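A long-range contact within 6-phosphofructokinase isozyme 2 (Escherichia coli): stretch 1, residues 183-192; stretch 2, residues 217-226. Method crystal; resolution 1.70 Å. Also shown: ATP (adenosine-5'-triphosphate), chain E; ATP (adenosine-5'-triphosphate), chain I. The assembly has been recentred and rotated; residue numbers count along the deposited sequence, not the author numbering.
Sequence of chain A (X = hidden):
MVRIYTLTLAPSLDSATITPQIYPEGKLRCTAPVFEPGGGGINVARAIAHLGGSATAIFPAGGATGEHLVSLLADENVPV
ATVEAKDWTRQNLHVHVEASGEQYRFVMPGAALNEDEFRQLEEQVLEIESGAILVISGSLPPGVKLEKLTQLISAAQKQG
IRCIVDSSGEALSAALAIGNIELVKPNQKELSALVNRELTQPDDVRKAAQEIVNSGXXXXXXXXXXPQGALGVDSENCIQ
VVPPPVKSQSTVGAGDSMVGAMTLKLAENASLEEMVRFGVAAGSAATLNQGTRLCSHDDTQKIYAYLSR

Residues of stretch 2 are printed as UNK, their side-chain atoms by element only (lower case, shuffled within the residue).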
ATOM      1  N   LEU A 183     -35.901 -15.215   8.242  1.00 22.74           N
ATOM      2  CA  LEU A 183     -34.487 -15.325   8.556  1.00 26.21           C
ATOM      3  C   LEU A 183     -33.760 -14.071   8.122  1.00 22.01           C
ATOM      4  O   LEU A 183     -33.965 -13.580   7.015  1.00 22.64           O
ATOM      5  CB  LEU A 183     -33.876 -16.523   7.823  1.00 19.07           C
ATOM      6  CG  LEU A 183     -32.355 -16.686   7.854  1.00 25.40           C
ATOM      7  CD1 LEU A 183     -31.869 -16.990   9.256  1.00 26.71           C
ATOM      8  CD2 LEU A 183     -31.915 -17.783   6.881  1.00 30.29           C
ATOM      9  N   VAL A 184     -32.900 -13.557   8.993  1.00 22.05           N
ATOM     10  CA  VAL A 184     -32.014 -12.462   8.614  1.00 17.50           C
ATOM     11  C   VAL A 184     -30.572 -12.868   8.945  1.00 19.18           C
ATOM     12  O   VAL A 184     -30.330 -13.506   9.972  1.00 20.66           O
ATOM     13  CB  VAL A 184     -32.418 -11.136   9.324  1.00 23.94           C
ATOM     14  CG1 VAL A 184     -32.309 -11.266  10.839  1.00 24.62           C
ATOM     15  CG2 VAL A 184     -31.583  -9.961   8.806  1.00 24.77           C
ATOM     16  N   LYS A 185     -29.628 -12.535   8.064  1.00 18.35           N
ATOM     17  CA  LYS A 185     -28.215 -12.838   8.313  1.00 16.75           C
ATOM     18  C   LYS A 185     -27.343 -11.585   8.340  1.00 17.52           C
ATOM     19  O   LYS A 185     -26.651 -11.269   7.366  1.00 19.67           O
ATOM     20  CB  LYS A 185     -27.616 -13.856   7.312  1.00 19.63           C
ATOM     21  CG  LYS A 185     -26.196 -14.320   7.751  1.00 16.45           C
ATOM     22  CD  LYS A 185     -25.256 -14.699   6.608  1.00 16.59           C
ATOM     23  CE  LYS A 185     -24.798 -13.484   5.787  1.00 17.14           C
ATOM     24  NZ  LYS A 185     -24.141 -12.424   6.612  1.00 16.92           N
ATOM     25  N   PRO A 186     -27.373 -10.856   9.459  1.00 16.75           N
ATOM     26  CA  PRO A 186     -26.397  -9.775   9.545  1.00 15.90           C
ATOM     27  C   PRO A 186     -25.022 -10.337   9.883  1.00 19.61           C
ATOM     28  O   PRO A 186     -24.919 -11.323  10.621  1.00 15.70           O
ATOM     29  CB  PRO A 186     -26.901  -8.946  10.727  1.00 17.11           C
ATOM     30  CG  PRO A 186     -27.601  -9.953  11.617  1.00 18.38           C
ATOM     31  CD  PRO A 186     -28.209 -10.973  10.670  1.00 19.29           C
ATOM     32  N   ASN A 187     -23.968  -9.725   9.359  1.00 16.45           N
ATOM     33  CA  ASN A 187     -22.654  -9.950   9.966  1.00 15.53           C
ATOM     34  C   ASN A 187     -22.536  -9.080  11.212  1.00 17.51           C
ATOM     35  O   ASN A 187     -23.518  -8.455  11.626  1.00 17.80           O
ATOM     36  CB  ASN A 187     -21.482  -9.731   8.995  1.00 17.01           C
ATOM     37  CG  ASN A 187     -21.360  -8.297   8.509  1.00 16.37           C
ATOM     38  OD1 ASN A 187     -21.921  -7.362   9.086  1.00 17.70           O
ATOM     39  ND2 ASN A 187     -20.600  -8.119   7.429  1.00 15.93           N
ATOM     40  N   GLN A 188     -21.358  -9.043  11.823  1.00 19.03           N
ATOM     41  CA  GLN A 188     -21.215  -8.309  13.082  1.00 17.91           C
ATOM     42  C   GLN A 188     -21.416  -6.815  12.923  1.00 22.49           C
ATOM     43  O   GLN A 188     -22.088  -6.177  13.744  1.00 21.49           O
ATOM     44  CB  GLN A 188     -19.864  -8.594  13.724  1.00 22.18           C
ATOM     45  CG  GLN A 188     -19.764 -10.003  14.229  1.00 22.00           C
ATOM     46  CD  GLN A 188     -18.342 -10.396  14.511  1.00 30.20           C
ATOM     47  OE1 GLN A 188     -17.640 -10.879  13.622  1.00 26.08           O
ATOM     48  NE2 GLN A 188     -17.897 -10.176  15.746  1.00 25.67           N
ATOM     49  N   LYS A 189     -20.843  -6.255  11.868  1.00 19.43           N
ATOM     50  CA  LYS A 189     -20.978  -4.826  11.626  1.00 24.29           C
ATOM     51  C   LYS A 189     -22.430  -4.472  11.319  1.00 23.43           C
ATOM     52  O   LYS A 189     -22.951  -3.474  11.816  1.00 21.38           O
ATOM     53  CB  LYS A 189     -20.056  -4.374  10.491  1.00 25.96           C
ATOM     54  CG  LYS A 189     -18.612  -4.183  10.926  1.00 44.17           C
ATOM     55  CD  LYS A 189     -17.801  -3.433   9.882  1.00 56.80           C
ATOM     56  CE  LYS A 189     -16.319  -3.474  10.221  1.00 63.44           C
ATOM     57  NZ  LYS A 189     -15.499  -2.734   9.225  1.00 66.51           N
ATOM     58  N   GLU A 190     -23.074  -5.303  10.510  1.00 18.08           N
ATOM     59  CA  GLU A 190     -24.478  -5.098  10.157  1.00 23.82           C
ATOM     60  C   GLU A 190     -25.406  -5.220  11.375  1.00 25.21           C
ATOM     61  O   GLU A 190     -26.385  -4.479  11.484  1.00 20.85           O
ATOM     62  CB  GLU A 190     -24.888  -6.049   9.021  1.00 22.23           C
ATOM     63  CG  GLU A 190     -24.265  -5.672   7.662  1.00 23.06           C
ATOM     64  CD  GLU A 190     -24.101  -6.852   6.715  1.00 21.34           C
ATOM     65  OE1 GLU A 190     -24.517  -7.976   7.072  1.00 17.93           O
ATOM     66  OE2 GLU A 190     -23.545  -6.654   5.607  1.00 20.86           O
ATOM     67  N   LEU A 191     -25.099  -6.143  12.290  1.00 19.71           N
ATOM     68  CA  LEU A 191     -25.890  -6.281  13.516  1.00 24.98           C
ATOM     69  C   LEU A 191     -25.738  -5.041  14.393  1.00 22.54           C
ATOM     70  O   LEU A 191     -26.722  -4.501  14.916  1.00 21.53           O
ATOM     71  CB  LEU A 191     -25.477  -7.528  14.304  1.00 20.88           C
ATOM     72  CG  LEU A 191     -26.191  -7.727  15.647  1.00 20.32           C
ATOM     73  CD1 LEU A 191     -27.698  -7.949  15.466  1.00 22.14           C
ATOM     74  CD2 LEU A 191     -25.556  -8.875  16.415  1.00 20.40           C
ATOM     75  N   SER A 192     -24.499  -4.582  14.542  1.00 21.50           N
ATOM     76  CA  SER A 192     -24.225  -3.384  15.331  1.00 21.67           C
ATOM     77  C   SER A 192     -25.000  -2.181  14.806  1.00 29.95           C
ATOM     78  O   SER A 192     -25.576  -1.418  15.584  1.00 24.03           O
ATOM     79  CB  SER A 192     -22.730  -3.073  15.334  1.00 25.60           C
ATOM     80  OG  SER A 192     -22.484  -1.851  16.008  1.00 34.66           O
ATOM     81  N   UNK A 217     -39.333  -9.187  15.103  1.00 37.82           N
ATOM     82  CA  UNK A 217     -38.851  -8.691  13.815  1.00 31.92           C
ATOM     83  C   UNK A 217     -38.436  -9.830  12.889  1.00 27.76           C
ATOM     84  O   UNK A 217     -38.699  -9.793  11.686  1.00 31.41           O
ATOM     85  c   UNK A 217     -38.104  -6.357  14.551  1.00 49.20           C
ATOM     86  c   UNK A 217     -36.919  -5.406  14.643  1.00 59.11           C
ATOM     87  c   UNK A 217     -37.364  -3.981  14.958  1.00 63.90           C
ATOM     88  c   UNK A 217     -37.684  -7.717  14.009  1.00 37.14           C
ATOM     89  n   UNK A 217     -37.495  -3.141  13.730  1.00 66.62           N
ATOM     90  N   UNK A 218     -37.779 -10.837  13.452  1.00 29.64           N
ATOM     91  CA  UNK A 218     -37.361 -11.997  12.673  1.00 27.10           C
ATOM     92  C   UNK A 218     -37.602 -13.273  13.467  1.00 29.72           C
ATOM     93  O   UNK A 218     -37.469 -13.282  14.693  1.00 32.66           O
ATOM     94  c   UNK A 218     -35.890 -11.881  12.273  1.00 24.90           C
ATOM     95  N   UNK A 219     -37.964 -14.345  12.770  1.00 30.29           N
ATOM     96  CA  UNK A 219     -38.146 -15.643  13.419  1.00 29.19           C
ATOM     97  C   UNK A 219     -36.794 -16.238  13.782  1.00 29.61           C
ATOM     98  O   UNK A 219     -36.624 -16.842  14.841  1.00 29.51           O
ATOM     99  c   UNK A 219     -41.146 -17.303  11.558  1.00 47.99           C
ATOM    100  c   UNK A 219     -42.606 -16.927  11.318  1.00 54.92           C
ATOM    101  c   UNK A 219     -38.912 -16.600  12.503  1.00 25.88           C
ATOM    102  n   UNK A 219     -42.760 -15.944  10.212  1.00 61.12           N
ATOM    103  c   UNK A 219     -40.368 -16.186  12.253  1.00 34.03           C
ATOM    104  N   UNK A 220     -35.834 -16.055  12.886  1.00 24.15           N
ATOM    105  CA  UNK A 220     -34.487 -16.566  13.069  1.00 25.82           C
ATOM    106  C   UNK A 220     -33.474 -15.487  12.727  1.00 21.83           C
ATOM    107  O   UNK A 220     -33.615 -14.788  11.722  1.00 28.06           O
ATOM    108  c   UNK A 220     -34.259 -17.773  12.162  1.00 26.52           C
ATOM    109  c   UNK A 220     -35.172 -19.869  11.141  1.00 35.88           C
ATOM    110  n   UNK A 220     -36.309 -20.785  11.075  1.00 37.42           N
ATOM    111  c   UNK A 220     -35.342 -18.840  12.252  1.00 29.43           C
ATOM    112  n   UNK A 220     -38.441 -21.396  10.473  1.00 47.28           N
ATOM    113  n   UNK A 220     -37.648 -19.321   9.900  1.00 34.00           N
ATOM    114  c   UNK A 220     -37.464 -20.501  10.481  1.00 44.49           C
ATOM    115  N   UNK A 221     -32.458 -15.355  13.570  1.00 20.89           N
ATOM    116  CA  UNK A 221     -31.365 -14.432  13.314  1.00 17.59           C
ATOM    117  C   UNK A 221     -30.080 -15.237  13.326  1.00 20.23           C
ATOM    118  O   UNK A 221     -29.766 -15.914  14.309  1.00 21.92           O
ATOM    119  c   UNK A 221     -32.529 -12.449  14.329  1.00 23.13           C
ATOM    120  c   UNK A 221     -30.023 -12.474  14.178  1.00 24.29           C
ATOM    121  c   UNK A 221     -31.285 -13.321  14.381  1.00 23.42           C
ATOM    122  N   UNK A 222     -29.350 -15.201  12.225  1.00 18.22           N
ATOM    123  CA  UNK A 222     -28.046 -15.832  12.208  1.00 16.56           C
ATOM    124  C   UNK A 222     -27.003 -14.743  12.047  1.00 17.48           C
ATOM    125  O   UNK A 222     -26.903 -14.127  10.987  1.00 23.42           O
ATOM    126  c   UNK A 222     -28.963 -17.977  11.291  1.00 24.72           C
ATOM    127  c   UNK A 222     -27.932 -16.877  11.079  1.00 17.36           C
ATOM    128  c   UNK A 222     -26.521 -17.471  11.033  1.00 19.36           C
ATOM    129  N   UNK A 223     -26.248 -14.487  13.108  1.00 17.49           N
ATOM    130  CA  UNK A 223     -25.178 -13.509  13.032  1.00 18.86           C
ATOM    131  C   UNK A 223     -23.922 -14.214  12.543  1.00 18.78           C
ATOM    132  O   UNK A 223     -23.371 -15.076  13.229  1.00 17.76           O
ATOM    133  c   UNK A 223     -26.169 -12.368  15.032  1.00 23.86           C
ATOM    134  c   UNK A 223     -23.897 -11.710  14.204  1.00 17.10           C
ATOM    135  c   UNK A 223     -24.882 -12.864  14.387  1.00 19.25           C
ATOM    136  N   UNK A 224     -23.461 -13.857  11.354  1.00 14.82           N
ATOM    137  CA  UNK A 224     -22.258 -14.501  10.838  1.00 18.36           C
ATOM    138  C   UNK A 224     -21.017 -13.760  11.355  1.00 19.47           C
ATOM    139  O   UNK A 224     -21.000 -12.528  11.462  1.00 16.29           O
ATOM    140  c   UNK A 224     -22.299 -14.625   9.314  1.00 17.19           C
ATOM    141  o   UNK A 224     -22.274 -13.364   8.652  1.00 17.98           O
ATOM    142  N   UNK A 225     -19.995 -14.533  11.704  1.00 14.75           N
ATOM    143  CA  UNK A 225     -18.866 -14.042  12.481  1.00 12.23           C
ATOM    144  C   UNK A 225     -17.532 -14.265  11.766  1.00 12.16           C
ATOM    145  O   UNK A 225     -16.495 -14.434  12.416  1.00 14.98           O
ATOM    146  c   UNK A 225     -20.024 -15.605  15.883  1.00 17.54           C
ATOM    147  c   UNK A 225     -20.131 -14.723  14.640  1.00 23.42           C
ATOM    148  c   UNK A 225     -20.459 -13.296  15.024  1.00 23.59           C
ATOM    149  c   UNK A 225     -18.840 -14.776  13.818  1.00 15.22           C
ATOM    150  N   UNK A 226     -17.553 -14.259  10.434  1.00 17.24           N
ATOM    151  CA  UNK A 226     -16.329 -14.470   9.671  1.00 17.81           C
ATOM    152  C   UNK A 226     -15.695 -15.808  10.031  1.00 15.61           C
ATOM    153  O   UNK A 226     -16.379 -16.826  10.025  1.00 17.50           O
TER
HETATM  154  PG  ATP E 313     -19.645 -11.174   2.766  1.00 17.63           P
HETATM  155  O1G ATP E 313     -20.984 -10.633   2.407  1.00 16.36           O
HETATM  156  O2G ATP E 313     -19.263 -12.079   1.597  1.00 15.88           O
HETATM  157  O3G ATP E 313     -18.618 -10.118   2.990  1.00 19.75           O
HETATM  158  PB  ATP E 313     -20.377 -11.640   5.367  1.00 18.74           P
HETATM  159  O1B ATP E 313     -19.537 -10.485   5.991  1.00 16.74           O
HETATM  160  O2B ATP E 313     -21.882 -11.323   5.234  1.00 17.93           O
HETATM  161  O3B ATP E 313     -19.763 -12.139   3.982  1.00 15.99           O
HETATM  162  PA  ATP E 313     -19.128 -13.637   7.021  1.00 17.07           P
HETATM  163  O1A ATP E 313     -17.849 -12.873   6.848  1.00 16.55           O
HETATM  164  O2A ATP E 313     -19.487 -13.898   8.486  1.00 17.17           O
HETATM  165  O3A ATP E 313     -20.306 -12.914   6.314  1.00 14.62           O
HETATM  166  O5' ATP E 313     -18.976 -15.013   6.202  1.00 18.61           O
HETATM  167  C5' ATP E 313     -19.949 -15.993   6.332  1.00 20.38           C
HETATM  168  C4' ATP E 313     -19.498 -17.343   6.667  1.00 17.33           C
HETATM  169  O4' ATP E 313     -18.377 -17.665   5.815  1.00 15.49           O
HETATM  170  C3' ATP E 313     -18.935 -17.430   8.024  1.00 19.31           C
HETATM  171  O3' ATP E 313     -19.915 -17.622   8.973  1.00 17.19           O
HETATM  172  C2' ATP E 313     -17.999 -18.562   7.915  1.00 20.59           C
HETATM  173  O2' ATP E 313     -18.690 -19.744   7.873  1.00 19.73           O
HETATM  174  C1' ATP E 313     -17.401 -18.332   6.581  1.00 15.43           C
HETATM  175  N9  ATP E 313     -16.186 -17.524   6.666  1.00 16.36           N
HETATM  176  C8  ATP E 313     -16.094 -16.200   6.439  1.00 19.83           C
HETATM  177  N7  ATP E 313     -14.799 -15.841   6.626  1.00 17.30           N
HETATM  178  C5  ATP E 313     -14.083 -16.932   6.967  1.00 18.10           C
HETATM  179  C6  ATP E 313     -12.734 -17.153   7.264  1.00 21.70           C
HETATM  180  N6  ATP E 313     -11.740 -16.028   7.248  1.00 19.59           N
HETATM  181  N1  ATP E 313     -12.342 -18.401   7.574  1.00 16.90           N
HETATM  182  C2  ATP E 313     -13.215 -19.422   7.598  1.00 17.83           C
HETATM  183  N3  ATP E 313     -14.507 -19.238   7.314  1.00 17.78           N
HETATM  184  C4  ATP E 313     -14.965 -18.015   6.996  1.00 17.97           C
HETATM  185  PG  ATP I 312     -19.021  -6.226   4.750  0.58 19.71           P
HETATM  186  O1G ATP I 312     -19.331  -7.677   4.916  0.58 14.18           O
HETATM  187  O2G ATP I 312     -19.976  -5.683   3.685  0.58 21.02           O
HETATM  188  O3G ATP I 312     -19.210  -5.482   6.049  0.58 18.56           O
HETATM  189  PB  ATP I 312     -16.296  -6.847   4.270  0.58 22.09           P
HETATM  190  O1B ATP I 312     -15.246  -6.128   3.319  0.58 23.53           O
HETATM  191  O2B ATP I 312     -16.443  -8.321   3.869  0.58 22.10           O
HETATM  192  O3B ATP I 312     -17.637  -6.004   4.107  0.58 24.41           O
HETATM  193  PA  ATP I 312     -14.875  -5.714   6.360  0.58 37.44           P
HETATM  194  O1A ATP I 312     -15.056  -4.379   5.666  0.58 35.13           O
HETATM  195  O2A ATP I 312     -15.120  -5.579   7.870  0.58 34.82           O
HETATM  196  O3A ATP I 312     -15.829  -6.744   5.764  0.58 28.13           O
HETATM  197  O5' ATP I 312     -13.355  -6.190   6.122  0.58 41.80           O
HETATM  198  C5' ATP I 312     -13.052  -7.470   5.710  0.58 34.84           C
HETATM  199  C4' ATP I 312     -11.643  -7.715   5.447  0.58 36.89           C
HETATM  200  O4' ATP I 312     -11.103  -6.518   4.847  0.58 37.08           O
HETATM  201  C3' ATP I 312     -10.919  -7.867   6.712  0.58 39.84           C
HETATM  202  O3' ATP I 312     -10.816  -9.194   7.053  0.58 43.06           O
HETATM  203  C2' ATP I 312      -9.604  -7.280   6.451  0.58 43.93           C
HETATM  204  O2' ATP I 312      -8.804  -8.239   5.899  0.58 52.26           O
HETATM  205  C1' ATP I 312      -9.868  -6.220   5.452  0.58 38.57           C
HETATM  206  N9  ATP I 312      -9.911  -4.888   6.045  0.58 33.92           N
HETATM  207  C8  ATP I 312     -11.019  -4.269   6.491  0.58 34.05           C
HETATM  208  N7  ATP I 312     -10.660  -3.052   6.963  0.58 33.23           N
HETATM  209  C5  ATP I 312      -9.329  -2.898   6.812  0.58 30.38           C
HETATM  210  C6  ATP I 312      -8.428  -1.868   7.110  0.58 34.53           C
HETATM  211  N6  ATP I 312      -8.901  -0.588   7.744  0.58 38.43           N
HETATM  212  N1  ATP I 312      -7.124  -2.044   6.820  0.58 36.07           N
HETATM  213  C2  ATP I 312      -6.688  -3.185   6.253  0.58 36.92           C
HETATM  214  N3  ATP I 312      -7.529  -4.184   5.955  0.58 30.99           N
HETATM  215  C4  ATP I 312      -8.840  -4.076   6.222  0.58 28.08           C
HETATM  216  O   HOH W   1     -18.873 -10.580  11.015  1.00 21.57           O
HETATM  217  O   HOH W   2     -15.158 -12.018  13.200  1.00 32.80           O

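Position 217 carries four carbons in a row ending in a nitrogen. The chain stays out of reach of stretch 1. An unbranched chain with a terminal amine is lysine, Lys217.

Position 218 has a single side-chain carbon, CB, which points toward stretch 1. This CB lies 3.9 Å from Val184 CG1. One carbon and nothing more is alanine, Ala218.

Position 219 again shows four carbons in a row and a terminal nitrogen. The residue is exposed, and the end of its side chain leads away from stretch 1. This is Lys219.

Position 220 has three carbons, a nitrogen, then a carbon bearing two more nitrogens. That is a guanidinium group, so the residue is Arg220. Its CB is 3.8 Å from Leu183 CD1. Its backbone O accepts a hydrogen bond from Val184 N at 3.1 Å.

Position 221 has three carbons, one of them carrying the other two. The CA-to-CB bond points away from stretch 1, yet a branch still meets Val184. A fork at CB made only of carbon is valine, Val221. Val221 CG2 is 3.7 Å from Val184 CG1, while Val221 CG1 lies 4.2 Å from Pro186 CD.

Position 222 has the same forked three carbons, and one branch packs on Leu183. This is Val222, with CG2 3.7 Å from Leu183 CD1. Its backbone N donates to Val184 O at 3.0 Å.

Position 223 repeats the fork of three carbons. One branch reaches Leu191 on the helix. This is Val223, whose CG2 is 3.8 Å from Leu191 CD2 and 4.4 Å from Pro186 CG.

Position 224 has one carbon followed by one oxygen. The oxygen lies 2.9 Å from Lys185 NZ, which donates a hydrogen bond to it. A short hydroxyl side chain is serine, Ser224. Its backbone N donates to Pro186 O at 3.0 Å.

Position 225 has four carbons, forked at the second. The end of the chain comes near Gln188. The fork one carbon beyond CB marks leucine, Leu225, with CD2 3.5 Å from Gln188 CG.

Position 226 has no side-chain atoms, so it is glycine, Gly226. Its positive phi of 58° suits this residue. Its N donates to O2A of ATP chain E at 2.8 Å.

The two stretches run side by side, in register from Leu183 and Arg220 to Asn187 and Ser224. Three backbone hydrogen bonds hold them together, and Val184 uses both its N and its O. Val184 packs against Ala218 and Val221, while Leu183 packs against Val222. Val223 extends the apolar contact to the helix through Leu191. Asn187 caps that helix: its OD1 accepts from Glu190 N at 2.8 Å. The polar end of the contact lies at the nucleotide. Lys185 NZ donates to O2B of ATP chain E at 2.9 Å, and Asn187 ND2 donates to its O1B at 3.0 Å. Water 2 joins Gln188 OE1, at 2.8 Å from its O, to Leu225 O, at 2.9 Å from the same water O.

Stretch 2, residues 217-226: KAKRVVVSLG
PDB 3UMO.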